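Local coordinates for type IV pilus secretin PilQ family protein (Vibrio cholerae, PDB 6W6M) that probably forms, as a fourteen-subunit secretin ring, the outer-membrane channel through which the type IV competence pilus passes, at residues 323-328 with 422-427; 475-480 with 509-514; 516-521 with 562-567. One frame throughout, in Å; residues are numbered along the deposited sequence.

Contact 1 (323-328 with 422-427); sequences IEARIV and SSPRLI
Ile-323 and Leu-426 clasp each other through both of their backbone groups in two short antiparallel segments whose axes come within 4.8 Å, and Ile-327 and Ser-422 do the same at the far end, each N giving to the other's O. The Ile-327 N to Ser-422 O bond, at 2.9 Å, is almost straight (177°). Midway, proline constrains the pattern: Pro-424 can offer only its O, which takes the N of Ala-325 at 3.2 Å.

Glu-324 and Arg-425 stand on one face of the sheet, side by side and pointing the same way. With CG of Glu-324 anti to its backbone N (chi1 -177°) and the chain extended beyond, its CG meets CG of Arg-425 at 3.8 Å, whereas Glu-324 OE1 stays 5.1 Å from Arg-425 NE. Aliphatic stems touch and the charged ends do not pair. Ile-323, Ile-327, Ser-422 and Leu-426 occupy the opposite face, where CB of Ile-327 packs on OG of Ser-422 at 3.7 Å. Residues of strands 456-471 and 475-493 cover this face.

Beyond Ser-422 to Arg-425 the sheet continues into a strand of a neighbouring subunit, consistent with the multi-subunit barrel wall of a secretin. The contact therefore draws its cohesion mainly from backbone bonds, while the opposite charges of Glu-324 and Arg-425 may add a long-range attraction on the partly exposed face.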
loop_
_atom_site.group_PDB
_atom_site.type_symbol
_atom_site.label_atom_id
_atom_site.label_comp_id
_atom_site.label_asym_id
_atom_site.label_seq_id
_atom_site.Cartn_x
_atom_site.Cartn_y
_atom_site.Cartn_z
ATOM N N ILE A 323 -41.468 24.384 26.016
ATOM C CA ILE A 323 -41.915 24.096 24.655
ATOM C C ILE A 323 -42.668 22.773 24.634
ATOM O O ILE A 323 -42.234 21.786 25.234
ATOM C CB ILE A 323 -40.743 24.077 23.646
ATOM C CG1 ILE A 323 -40.110 25.459 23.524
ATOM C CG2 ILE A 323 -41.212 23.650 22.274
ATOM C CD1 ILE A 323 -38.854 25.621 24.310
ATOM N N GLU A 324 -43.830 22.768 23.990
ATOM C CA GLU A 324 -44.639 21.562 23.914
ATOM C C GLU A 324 -45.190 21.284 22.524
ATOM O O GLU A 324 -45.969 22.058 21.984
ATOM C CB GLU A 324 -45.790 21.620 24.914
ATOM C CG GLU A 324 -46.625 20.353 24.926
ATOM C CD GLU A 324 -47.733 20.394 25.951
ATOM O OE1 GLU A 324 -47.874 21.431 26.629
ATOM O OE2 GLU A 324 -48.461 19.389 26.076
ATOM N N ALA A 325 -44.778 20.158 21.962
ATOM C CA ALA A 325 -45.225 19.722 20.647
ATOM C C ALA A 325 -46.400 18.763 20.778
ATOM O O ALA A 325 -46.607 18.138 21.812
ATOM C CB ALA A 325 -44.081 19.069 19.871
ATOM N N ARG A 326 -47.186 18.655 19.713
ATOM C CA ARG A 326 -48.352 17.779 19.735
ATOM C C ARG A 326 -48.591 17.185 18.358
ATOM O O ARG A 326 -48.838 17.921 17.405
ATOM C CB ARG A 326 -49.591 18.534 20.198
ATOM C CG ARG A 326 -50.653 17.649 20.743
ATOM C CD ARG A 326 -51.948 18.382 20.893
ATOM N NE ARG A 326 -52.900 17.603 21.673
ATOM C CZ ARG A 326 -54.199 17.544 21.416
ATOM N NH1 ARG A 326 -54.700 18.211 20.386
ATOM N NH2 ARG A 326 -54.995 16.806 22.174
ATOM N N ILE A 327 -48.549 15.863 18.257
ATOM C CA ILE A 327 -48.717 15.160 16.994
ATOM C C ILE A 327 -50.014 14.375 17.071
ATOM O O ILE A 327 -50.195 13.570 17.991
ATOM C CB ILE A 327 -47.534 14.228 16.700
ATOM C CG1 ILE A 327 -46.270 15.046 16.477
ATOM C CG2 ILE A 327 -47.817 13.370 15.494
ATOM C CD1 ILE A 327 -45.033 14.232 16.442
ATOM N N VAL A 328 -50.914 14.611 16.120
ATOM C CA VAL A 328 -52.231 13.987 16.117
ATOM C C VAL A 328 -52.455 13.289 14.783
ATOM O O VAL A 328 -52.145 13.847 13.727
ATOM C CB VAL A 328 -53.340 15.025 16.375
ATOM C CG1 VAL A 328 -54.670 14.350 16.484
ATOM C CG2 VAL A 328 -53.056 15.795 17.629
ATOM N N SER A 422 -49.721 12.199 20.591
ATOM C CA SER A 422 -48.495 12.176 21.384
ATOM C C SER A 422 -47.982 13.594 21.577
ATOM O O SER A 422 -48.019 14.390 20.649
ATOM C CB SER A 422 -47.415 11.302 20.739
ATOM O OG SER A 422 -47.000 11.812 19.496
ATOM N N SER A 423 -47.506 13.906 22.773
ATOM C CA SER A 423 -47.043 15.259 23.082
ATOM C C SER A 423 -45.849 15.247 24.025
ATOM O O SER A 423 -46.002 15.029 25.233
ATOM C CB SER A 423 -48.175 16.096 23.664
ATOM O OG SER A 423 -48.602 15.573 24.893
ATOM N N PRO A 424 -44.639 15.495 23.512
ATOM C CA PRO A 424 -43.492 15.750 24.400
ATOM C C PRO A 424 -43.361 17.201 24.864
ATOM O O PRO A 424 -43.898 18.102 24.229
ATOM C CB PRO A 424 -42.299 15.324 23.537
ATOM C CG PRO A 424 -42.762 15.454 22.157
ATOM C CD PRO A 424 -44.217 15.184 22.138
ATOM N N ARG A 425 -42.657 17.441 25.968
ATOM C CA ARG A 425 -42.438 18.785 26.492
ATOM C C ARG A 425 -40.995 18.926 26.935
ATOM O O ARG A 425 -40.319 17.945 27.226
ATOM C CB ARG A 425 -43.320 19.107 27.696
ATOM C CG ARG A 425 -44.688 18.579 27.662
ATOM C CD ARG A 425 -45.107 18.177 29.043
ATOM N NE ARG A 425 -44.836 19.221 30.010
ATOM C CZ ARG A 425 -45.143 19.125 31.295
ATOM N NH1 ARG A 425 -44.864 20.116 32.127
ATOM N NH2 ARG A 425 -45.732 18.032 31.748
ATOM N N LEU A 426 -40.553 20.172 27.036
ATOM C CA LEU A 426 -39.214 20.476 27.517
ATOM C C LEU A 426 -39.242 21.820 28.215
ATOM O O LEU A 426 -40.087 22.663 27.931
ATOM C CB LEU A 426 -38.205 20.533 26.371
ATOM C CG LEU A 426 -37.875 19.301 25.561
ATOM C CD1 LEU A 426 -36.984 19.707 24.442
ATOM C CD2 LEU A 426 -37.195 18.314 26.439
ATOM N N ILE A 427 -38.279 22.021 29.105
ATOM C CA ILE A 427 -37.951 23.341 29.632
ATOM C C ILE A 427 -36.459 23.564 29.415
ATOM O O ILE A 427 -35.672 22.620 29.495
ATOM C CB ILE A 427 -38.344 23.495 31.116
ATOM C CG1 ILE A 427 -39.855 23.436 31.270
ATOM C CG2 ILE A 427 -37.800 24.778 31.715
ATOM C CD1 ILE A 427 -40.318 23.317 32.671
#

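Contact 2 (475-480 with 509-514); sequences RLVLDL and QVLVNN
Arg-475 and Asn-513 lie side by side across the end of the strand pair, pointing the same way, with guanidinium and amide planes only 15° apart. The arginine chain is extended from CG to NE, and its NE makes a weak hydrogen bond of 3.4 Å to OD1 of Asn-513. The amide's ND2 has a stronger partner in OE2 of Glu-516. Leu-511 slants across the arginine stem, its CD1 meeting CB of Arg-475 at 4.0 Å; the same methyl also approaches CG2 of Val-477 at 4.3 Å.

At the other end Asp-479 and Gln-509 do likewise, but their flat groups stand nearly perpendicular, 86° apart. OD1 of Asp-479 and OE1 of Gln-509, both acceptors, lie 3.3 Å apart without a hydrogen bond.

The buried face, turned to strand 518-534, is lined by Leu-476, Leu-478, Leu-480, Val-510 and Val-512. In Val-510, CG1 is anti to the carbonyl carbon (chi1 -64°), leaving CG2 to meet CD1 of Leu-480 at 3.5 Å, the side chains crossing at about a right angle. CD1 of Leu-478 reaches CG1 of Val-512 at 4.2 Å. Leu-476 slants across Asn-514, its CD2 3.7 Å from Asn-514 OD1.

Leu-476 with Val-512 and Leu-478 with Val-510 each exchange a pair of backbone bonds. The hairpin belongs to the four-stranded sheet, consistent with the inner layer of the double-walled secretin barrel. Its other face is mixed: Val-477 and Leu-511 in the middle, Asp-479 and Gln-509 at one end, where Lys-263 of a neighbouring subunit packs on both and may partly offset the aspartate's charge.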
loop_
_atom_site.group_PDB
_atom_site.type_symbol
_atom_site.label_atom_id
_atom_site.label_comp_id
_atom_site.label_asym_id
_atom_site.label_seq_id
_atom_site.Cartn_x
_atom_site.Cartn_y
_atom_site.Cartn_z
ATOM N N ARG A 475 -42.581 37.605 21.970
ATOM C CA ARG A 475 -42.622 36.658 20.865
ATOM C C ARG A 475 -41.398 35.759 20.906
ATOM O O ARG A 475 -40.376 36.115 21.489
ATOM C CB ARG A 475 -42.667 37.372 19.520
ATOM C CG ARG A 475 -44.005 37.920 19.125
ATOM C CD ARG A 475 -43.838 38.701 17.855
ATOM N NE ARG A 475 -45.098 39.147 17.294
ATOM C CZ ARG A 475 -45.190 39.815 16.154
ATOM N NH1 ARG A 475 -46.373 40.193 15.693
ATOM N NH2 ARG A 475 -44.091 40.104 15.473
ATOM N N LEU A 476 -41.503 34.600 20.261
ATOM C CA LEU A 476 -40.428 33.624 20.198
ATOM C C LEU A 476 -40.099 33.285 18.752
ATOM O O LEU A 476 -40.985 33.210 17.899
ATOM C CB LEU A 476 -40.806 32.330 20.923
ATOM C CG LEU A 476 -40.803 32.146 22.438
ATOM C CD1 LEU A 476 -39.466 32.491 23.008
ATOM C CD2 LEU A 476 -41.902 32.924 23.110
ATOM N N VAL A 477 -38.818 33.064 18.488
ATOM C CA VAL A 477 -38.346 32.494 17.232
ATOM C C VAL A 477 -37.833 31.104 17.575
ATOM O O VAL A 477 -36.921 30.961 18.392
ATOM C CB VAL A 477 -37.253 33.341 16.570
ATOM C CG1 VAL A 477 -36.725 32.639 15.347
ATOM C CG2 VAL A 477 -37.774 34.701 16.207
ATOM N N LEU A 478 -38.411 30.073 16.967
ATOM C CA LEU A 478 -38.067 28.694 17.289
ATOM C C LEU A 478 -37.413 28.005 16.103
ATOM O O LEU A 478 -37.966 28.020 14.998
ATOM C CB LEU A 478 -39.309 27.915 17.718
ATOM C CG LEU A 478 -40.037 28.310 19.004
ATOM C CD1 LEU A 478 -41.297 27.510 19.144
ATOM C CD2 LEU A 478 -39.174 28.125 20.220
ATOM N N ASP A 479 -36.253 27.385 16.339
ATOM C CA ASP A 479 -35.652 26.424 15.372
ATOM C C ASP A 479 -36.040 24.993 15.759
ATOM O O ASP A 479 -35.552 24.513 16.794
ATOM C CB ASP A 479 -34.128 26.562 15.324
ATOM C CG ASP A 479 -33.648 27.774 14.545
ATOM O OD1 ASP A 479 -34.433 28.294 13.728
ATOM O OD2 ASP A 479 -32.493 28.187 14.764
ATOM N N LEU A 480 -36.870 24.340 14.941
ATOM C CA LEU A 480 -37.692 23.185 15.394
ATOM C C LEU A 480 -37.301 21.940 14.591
ATOM O O LEU A 480 -37.205 22.044 13.357
ATOM C CB LEU A 480 -39.171 23.521 15.177
ATOM C CG LEU A 480 -39.715 24.675 16.015
ATOM C CD1 LEU A 480 -41.141 25.007 15.607
ATOM C CD2 LEU A 480 -39.646 24.345 17.497
ATOM N N GLN A 509 -38.252 26.803 10.882
ATOM C CA GLN A 509 -38.046 27.943 11.762
ATOM C C GLN A 509 -39.318 28.770 11.738
ATOM O O GLN A 509 -39.790 29.140 10.666
ATOM C CB GLN A 509 -36.848 28.778 11.323
ATOM C CG GLN A 509 -36.509 29.884 12.283
ATOM C CD GLN A 509 -35.230 30.588 11.922
ATOM O OE1 GLN A 509 -34.532 30.196 10.998
ATOM N NE2 GLN A 509 -34.915 31.635 12.652
ATOM N N VAL A 510 -39.891 29.039 12.908
ATOM C CA VAL A 510 -41.147 29.776 12.983
ATOM C C VAL A 510 -41.049 30.888 14.018
ATOM O O VAL A 510 -40.109 30.961 14.806
ATOM C CB VAL A 510 -42.357 28.871 13.296
ATOM C CG1 VAL A 510 -42.582 27.879 12.176
ATOM C CG2 VAL A 510 -42.182 28.174 14.635
ATOM N N LEU A 511 -42.065 31.747 14.009
ATOM C CA LEU A 511 -42.152 32.939 14.847
ATOM C C LEU A 511 -43.554 32.982 15.436
ATOM O O LEU A 511 -44.529 33.129 14.698
ATOM C CB LEU A 511 -41.850 34.210 14.048
ATOM C CG LEU A 511 -42.446 35.510 14.594
ATOM C CD1 LEU A 511 -41.876 35.826 15.968
ATOM C CD2 LEU A 511 -42.201 36.661 13.629
ATOM N N VAL A 512 -43.663 32.847 16.753
ATOM C CA VAL A 512 -44.948 32.598 17.397
ATOM C C VAL A 512 -45.076 33.441 18.662
ATOM O O VAL A 512 -44.097 33.678 19.372
ATOM C CB VAL A 512 -45.112 31.082 17.682
ATOM C CG1 VAL A 512 -44.061 30.609 18.645
ATOM C CG2 VAL A 512 -46.483 30.741 18.209
ATOM N N ASN A 513 -46.294 33.907 18.936
ATOM C CA ASN A 513 -46.554 34.715 20.122
ATOM C C ASN A 513 -46.317 33.897 21.388
ATOM O O ASN A 513 -46.170 32.678 21.354
ATOM C CB ASN A 513 -47.976 35.256 20.108
ATOM C CG ASN A 513 -48.223 36.225 18.984
ATOM O OD1 ASN A 513 -47.299 36.822 18.443
ATOM N ND2 ASN A 513 -49.485 36.398 18.631
ATOM N N ASN A 514 -46.320 34.580 22.535
ATOM C CA ASN A 514 -45.803 33.978 23.759
ATOM C C ASN A 514 -46.543 32.714 24.168
ATOM O O ASN A 514 -45.917 31.660 24.281
ATOM C CB ASN A 514 -45.841 34.975 24.913
ATOM C CG ASN A 514 -45.055 34.503 26.123
ATOM O OD1 ASN A 514 -44.068 33.796 25.998
ATOM N ND2 ASN A 514 -45.497 34.893 27.297
#

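Contact 3 (516-521 with 562-567); sequences ETVVLG and IFVTPK
Ile-562, Val-564 and Leu-520 carry the largest buried areas in this strand pair. CG1 of Val-564 sits between its own backbone N and carbonyl carbon (chi1 63°), and from there it touches two residues of the other strand: CG2 of Val-518, which lies side by side with it and points the same way, at 3.7 Å, and CG of Leu-520, which slants across it, at 3.8 Å. The tip of Leu-520 continues to Ile-562, CD1 meeting CG2 at 4.0 Å. Residues of strand 496-513 pack against this aliphatic face.

Val-564 and Val-518 exchange two backbone bonds, and Leu-520 N reaches Ile-562 O at 2.9 Å. Val-564 O has a second donor: OG1 of Thr-517, at 3.3 Å, approaches from above the carbonyl plane, 60° out of it, so one oxygen is gripped from two directions.

On the other face Val-519 and Phe-563 are paired, with CB of the valine 4.3 Å from CD2 of the ring, and Arg-326 lies against the phenylalanine. Long antiparallel strands of this kind, greasy on the side facing the inner sheet, are consistent with the outer wall of the double-walled barrel of secretins.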
loop_
_atom_site.group_PDB
_atom_site.type_symbol
_atom_site.label_atom_id
_atom_site.label_comp_id
_atom_site.label_asym_id
_atom_site.label_seq_id
_atom_site.Cartn_x
_atom_site.Cartn_y
_atom_site.Cartn_z
ATOM N N GLU A 516 -49.493 30.923 22.836
ATOM C CA GLU A 516 -50.525 30.326 22.002
ATOM C C GLU A 516 -49.946 29.298 21.042
ATOM O O GLU A 516 -48.729 29.151 20.925
ATOM C CB GLU A 516 -51.288 31.382 21.223
ATOM C CG GLU A 516 -50.479 32.168 20.245
ATOM C CD GLU A 516 -51.308 33.263 19.622
ATOM O OE1 GLU A 516 -52.549 33.176 19.699
ATOM O OE2 GLU A 516 -50.731 34.206 19.045
ATOM N N THR A 517 -50.841 28.577 20.372
ATOM C CA THR A 517 -50.471 27.462 19.519
ATOM C C THR A 517 -50.519 27.851 18.045
ATOM O O THR A 517 -51.321 28.681 17.620
ATOM C CB THR A 517 -51.399 26.270 19.746
ATOM O OG1 THR A 517 -50.884 25.133 19.055
ATOM C CG2 THR A 517 -52.783 26.552 19.233
ATOM N N VAL A 518 -49.646 27.225 17.263
ATOM C CA VAL A 518 -49.666 27.324 15.810
ATOM C C VAL A 518 -49.561 25.915 15.254
ATOM O O VAL A 518 -49.001 25.032 15.906
ATOM C CB VAL A 518 -48.529 28.207 15.256
ATOM C CG1 VAL A 518 -48.689 29.621 15.718
ATOM C CG2 VAL A 518 -47.186 27.681 15.661
ATOM N N VAL A 519 -50.118 25.693 14.072
ATOM C CA VAL A 519 -49.942 24.417 13.388
ATOM C C VAL A 519 -48.766 24.537 12.427
ATOM O O VAL A 519 -48.724 25.433 11.583
ATOM C CB VAL A 519 -51.232 23.978 12.676
ATOM C CG1 VAL A 519 -51.613 24.952 11.601
ATOM C CG2 VAL A 519 -51.114 22.566 12.133
ATOM N N LEU A 520 -47.784 23.655 12.587
ATOM C CA LEU A 520 -46.567 23.720 11.791
ATOM C C LEU A 520 -46.773 23.100 10.421
ATOM O O LEU A 520 -46.231 23.580 9.427
ATOM C CB LEU A 520 -45.423 23.013 12.511
ATOM C CG LEU A 520 -44.919 23.584 13.825
ATOM C CD1 LEU A 520 -43.900 22.652 14.423
ATOM C CD2 LEU A 520 -44.319 24.938 13.591
ATOM N N GLY A 521 -47.509 21.999 10.357
ATOM C CA GLY A 521 -47.781 21.340 9.103
ATOM C C GLY A 521 -48.707 20.166 9.306
ATOM O O GLY A 521 -49.104 19.837 10.427
ATOM N N ILE A 562 -49.476 18.659 13.189
ATOM C CA ILE A 562 -48.446 18.937 14.188
ATOM C C ILE A 562 -48.627 20.348 14.738
ATOM O O ILE A 562 -48.681 21.311 13.972
ATOM C CB ILE A 562 -47.034 18.757 13.602
ATOM C CG1 ILE A 562 -46.796 17.289 13.248
ATOM C CG2 ILE A 562 -45.993 19.221 14.586
ATOM C CD1 ILE A 562 -45.574 17.033 12.442
ATOM N N PHE A 563 -48.726 20.468 16.062
ATOM C CA PHE A 563 -48.879 21.734 16.769
ATOM C C PHE A 563 -47.667 22.006 17.651
ATOM O O PHE A 563 -46.966 21.087 18.068
ATOM C CB PHE A 563 -50.113 21.753 17.680
ATOM C CG PHE A 563 -51.397 21.460 16.992
ATOM C CD1 PHE A 563 -51.832 20.163 16.835
ATOM C CD2 PHE A 563 -52.198 22.479 16.540
ATOM C CE1 PHE A 563 -53.021 19.891 16.216
ATOM C CE2 PHE A 563 -53.388 22.209 15.919
ATOM C CZ PHE A 563 -53.799 20.912 15.759
ATOM N N VAL A 564 -47.463 23.279 17.989
ATOM C CA VAL A 564 -46.440 23.667 18.952
ATOM C C VAL A 564 -46.935 24.874 19.730
ATOM O O VAL A 564 -47.666 25.713 19.206
ATOM C CB VAL A 564 -45.079 23.948 18.273
ATOM C CG1 VAL A 564 -45.163 25.105 17.323
ATOM C CG2 VAL A 564 -44.026 24.212 19.305
ATOM N N THR A 565 -46.548 24.948 21.002
ATOM C CA THR A 565 -46.910 26.074 21.858
ATOM C C THR A 565 -45.820 26.374 22.882
ATOM O O THR A 565 -45.555 25.558 23.767
ATOM C CB THR A 565 -48.246 25.818 22.559
ATOM O OG1 THR A 565 -48.477 26.824 23.546
ATOM C CG2 THR A 565 -48.273 24.469 23.207
ATOM N N PRO A 566 -45.164 27.522 22.786
ATOM C CA PRO A 566 -44.148 27.899 23.768
ATOM C C PRO A 566 -44.729 28.757 24.887
ATOM O O PRO A 566 -45.895 29.137 24.873
ATOM C CB PRO A 566 -43.159 28.698 22.923
ATOM C CG PRO A 566 -44.014 29.358 21.934
ATOM C CD PRO A 566 -45.175 28.447 21.647
ATOM N N LYS A 567 -43.911 28.977 25.916
ATOM C CA LYS A 567 -44.300 29.748 27.097
ATOM C C LYS A 567 -43.071 30.168 27.897
ATOM O O LYS A 567 -42.162 29.372 28.110
ATOM C CB LYS A 567 -45.212 28.913 28.001
ATOM C CG LYS A 567 -45.931 29.706 29.076
ATOM C CD LYS A 567 -46.829 30.767 28.466
ATOM C CE LYS A 567 -47.617 31.507 29.533
ATOM N NZ LYS A 567 -48.452 32.592 28.947
#

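How the contacts relate
The three contacts sample two stacked sheets, consistent with the double-walled barrel of secretins. Contacts 1 and 3 belong to one sheet and are joined by it, strand 320-347 lying beside strand 549-568 with Arg-326 O 2.9 Å from Phe-563 N. Contact 2 belongs to the second, four-stranded sheet and meets contact 3 face to face through methyl groups, CG2 of Val-512 lying 3.5 Å from CG1 of Val-518. All three pack between the layers. Contact 1 is the most buried and is mainly backbone-bonded, whereas contacts 2 and 3, partly buried, have more apolar side-chain contact between their own two segments. Contacts 1 and 2 do not touch. All three border on neighbouring subunits, contact 1 through continuous sheet.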